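Local coordinates for translation initiation factor eIF-2B (Pyrococcus horikoshii, PDB 1VB5), which serves as the regulatory subunit of archaeal initiation factor 2B, related to the alpha, beta and delta subunits of eukaryotic eIF2B, which regulate nucleotide exchange on initiation factor 2, at the interface of chains A and B. Residues are numbered along the deposited sequence; one frame, centred on the assembly and turned at random. Chains: chain A/B, translation initiation factor eIF-2B.

The interface of chains A and B. Residues chain A 142, 150, 166-167; chain B 239, 241, 244, 246.
Around the water-bridged ion pair of A:Glu142 and B:Arg241, branched apolar side chains of the two copies meet in one patch of a two-fold symmetric homodimer interface; its twin, with the chains exchanged, helps to join the same two subunits, although the structure alone does not show that this dimer is the working form. A:Glu142 reaches across as an extended chain beyond CG, and its carboxylate OE2 lies 3.7 Å from the guanidinium NE of B:Arg241, a salt bridge at long range. The two side chains cross at about a right angle with their flat groups turned 68° apart, so the charges do not pair as parallel planes. Water 1 closes the gap: it lies in the guanidinium plane of B:Arg241, at its edge, and accepts from NE of that arginine at 2.9 Å and also from its NH2. On its other side the water sits 3.1 Å from OE2 of A:Glu142, with OE1 of the same carboxylate also in reach. A bend at chi3 (-70°) turns the guanidinium of B:Arg241 towards this water, while the methylenes behind it pack on A:Leu150, whose CD1 touches CG of the arginine at 3.7 Å. The other methyl of that leucine, CD2, faces CB of B:Val244. Replacing B:Arg241 by an alanine would probably leave the carboxylate of A:Glu142 without this charged mate, water 1 without the NE and NH2 donors, and CD1 of A:Leu150 less well covered. Roughly at right angles to the approach of NE, the CD1 methyl of B:Ile246 abuts OE2 of A:Glu142, and its CG2 branch lies 3.9 Å from CA of A:Ile166. More loosely, CG2 of A:Thr167 and CD2 of B:Leu239 meet at 4.1 Å. Chain A supplies the loop residue just after strand 136-141, the start of helix 148-158 and the end of strand 163-166 with the residue that follows it; chain B supplies the short strands 240-241 and 244-245 with their flanking residues.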
loop_
_atom_site.group_PDB
_atom_site.type_symbol
_atom_site.label_atom_id
_atom_site.label_comp_id
_atom_site.label_asym_id
_atom_site.label_seq_id
_atom_site.Cartn_x
_atom_site.Cartn_y
_atom_site.Cartn_z
ATOM N N GLU A 142 -5.172 -7.435 -2.193
ATOM C CA GLU A 142 -5.332 -8.447 -1.150
ATOM C C GLU A 142 -5.834 -7.760 0.118
ATOM O O GLU A 142 -6.524 -8.370 0.939
ATOM C CB GLU A 142 -4.006 -9.177 -0.892
ATOM C CG GLU A 142 -2.851 -8.291 -0.455
ATOM C CD GLU A 142 -1.537 -9.057 -0.320
ATOM O OE1 GLU A 142 -0.523 -8.433 0.061
ATOM O OE2 GLU A 142 -1.515 -10.279 -0.594
ATOM N N LEU A 150 -8.937 -11.037 -0.420
ATOM C CA LEU A 150 -8.892 -12.413 -0.894
ATOM C C LEU A 150 -10.285 -13.030 -0.812
ATOM O O LEU A 150 -10.597 -13.964 -1.544
ATOM C CB LEU A 150 -7.895 -13.239 -0.073
ATOM C CG LEU A 150 -6.434 -12.787 -0.142
ATOM C CD1 LEU A 150 -5.546 -13.853 0.509
ATOM C CD2 LEU A 150 -6.022 -12.570 -1.596
ATOM N N ILE A 166 -3.622 -8.110 -6.596
ATOM C CA ILE A 166 -2.343 -7.421 -6.435
ATOM C C ILE A 166 -2.150 -7.033 -4.972
ATOM O O ILE A 166 -3.079 -7.140 -4.172
ATOM C CB ILE A 166 -2.285 -6.118 -7.282
ATOM C CG1 ILE A 166 -3.345 -5.124 -6.789
ATOM C CG2 ILE A 166 -2.503 -6.438 -8.761
ATOM C CD1 ILE A 166 -3.246 -3.757 -7.423
ATOM N N THR A 167 -0.945 -6.594 -4.618
ATOM C CA THR A 167 -0.690 -6.156 -3.247
ATOM C C THR A 167 -1.116 -4.695 -3.201
ATOM O O THR A 167 -1.167 -4.021 -4.237
ATOM C CB THR A 167 0.802 -6.239 -2.868
ATOM O OG1 THR A 167 1.564 -5.428 -3.770
ATOM C CG2 THR A 167 1.300 -7.691 -2.925
ATOM N N LEU B 239 3.810 -15.234 -6.427
ATOM C CA LEU B 239 3.285 -15.052 -5.075
ATOM C C LEU B 239 1.924 -15.720 -4.910
ATOM O O LEU B 239 1.075 -15.665 -5.804
ATOM C CB LEU B 239 3.171 -13.558 -4.750
ATOM C CG LEU B 239 2.485 -13.161 -3.436
ATOM C CD1 LEU B 239 3.304 -13.639 -2.246
ATOM C CD2 LEU B 239 2.318 -11.656 -3.389
ATOM N N ARG B 241 -1.056 -16.474 -1.651
ATOM C CA ARG B 241 -1.514 -16.308 -0.274
ATOM C C ARG B 241 -2.904 -16.925 -0.239
ATOM O O ARG B 241 -3.766 -16.573 -1.045
ATOM C CB ARG B 241 -1.569 -14.828 0.102
ATOM C CG ARG B 241 -2.070 -14.563 1.517
ATOM C CD ARG B 241 -1.957 -13.088 1.872
ATOM N NE ARG B 241 -0.568 -12.665 2.044
ATOM C CZ ARG B 241 0.201 -13.022 3.070
ATOM N NH1 ARG B 241 -0.280 -13.812 4.024
ATOM N NH2 ARG B 241 1.451 -12.588 3.149
ATOM N N VAL B 244 -4.989 -18.226 -3.418
ATOM C CA VAL B 244 -5.024 -17.209 -4.460
ATOM C C VAL B 244 -3.678 -16.756 -5.015
ATOM O O VAL B 244 -2.756 -16.430 -4.267
ATOM C CB VAL B 244 -5.777 -15.961 -3.941
ATOM C CG1 VAL B 244 -6.037 -14.992 -5.079
ATOM C CG2 VAL B 244 -7.077 -16.387 -3.274
ATOM N N ILE B 246 -1.278 -14.156 -6.624
ATOM C CA ILE B 246 -1.217 -12.709 -6.547
ATOM C C ILE B 246 -0.144 -12.121 -7.452
ATOM O O ILE B 246 1.016 -12.527 -7.405
ATOM C CB ILE B 246 -0.968 -12.282 -5.082
ATOM C CG1 ILE B 246 -2.084 -12.856 -4.195
ATOM C CG2 ILE B 246 -0.903 -10.755 -4.968
ATOM C CD1 ILE B 246 -1.816 -12.752 -2.704
HETATM O O HOH W 1 1.267 -10.980 0.564
#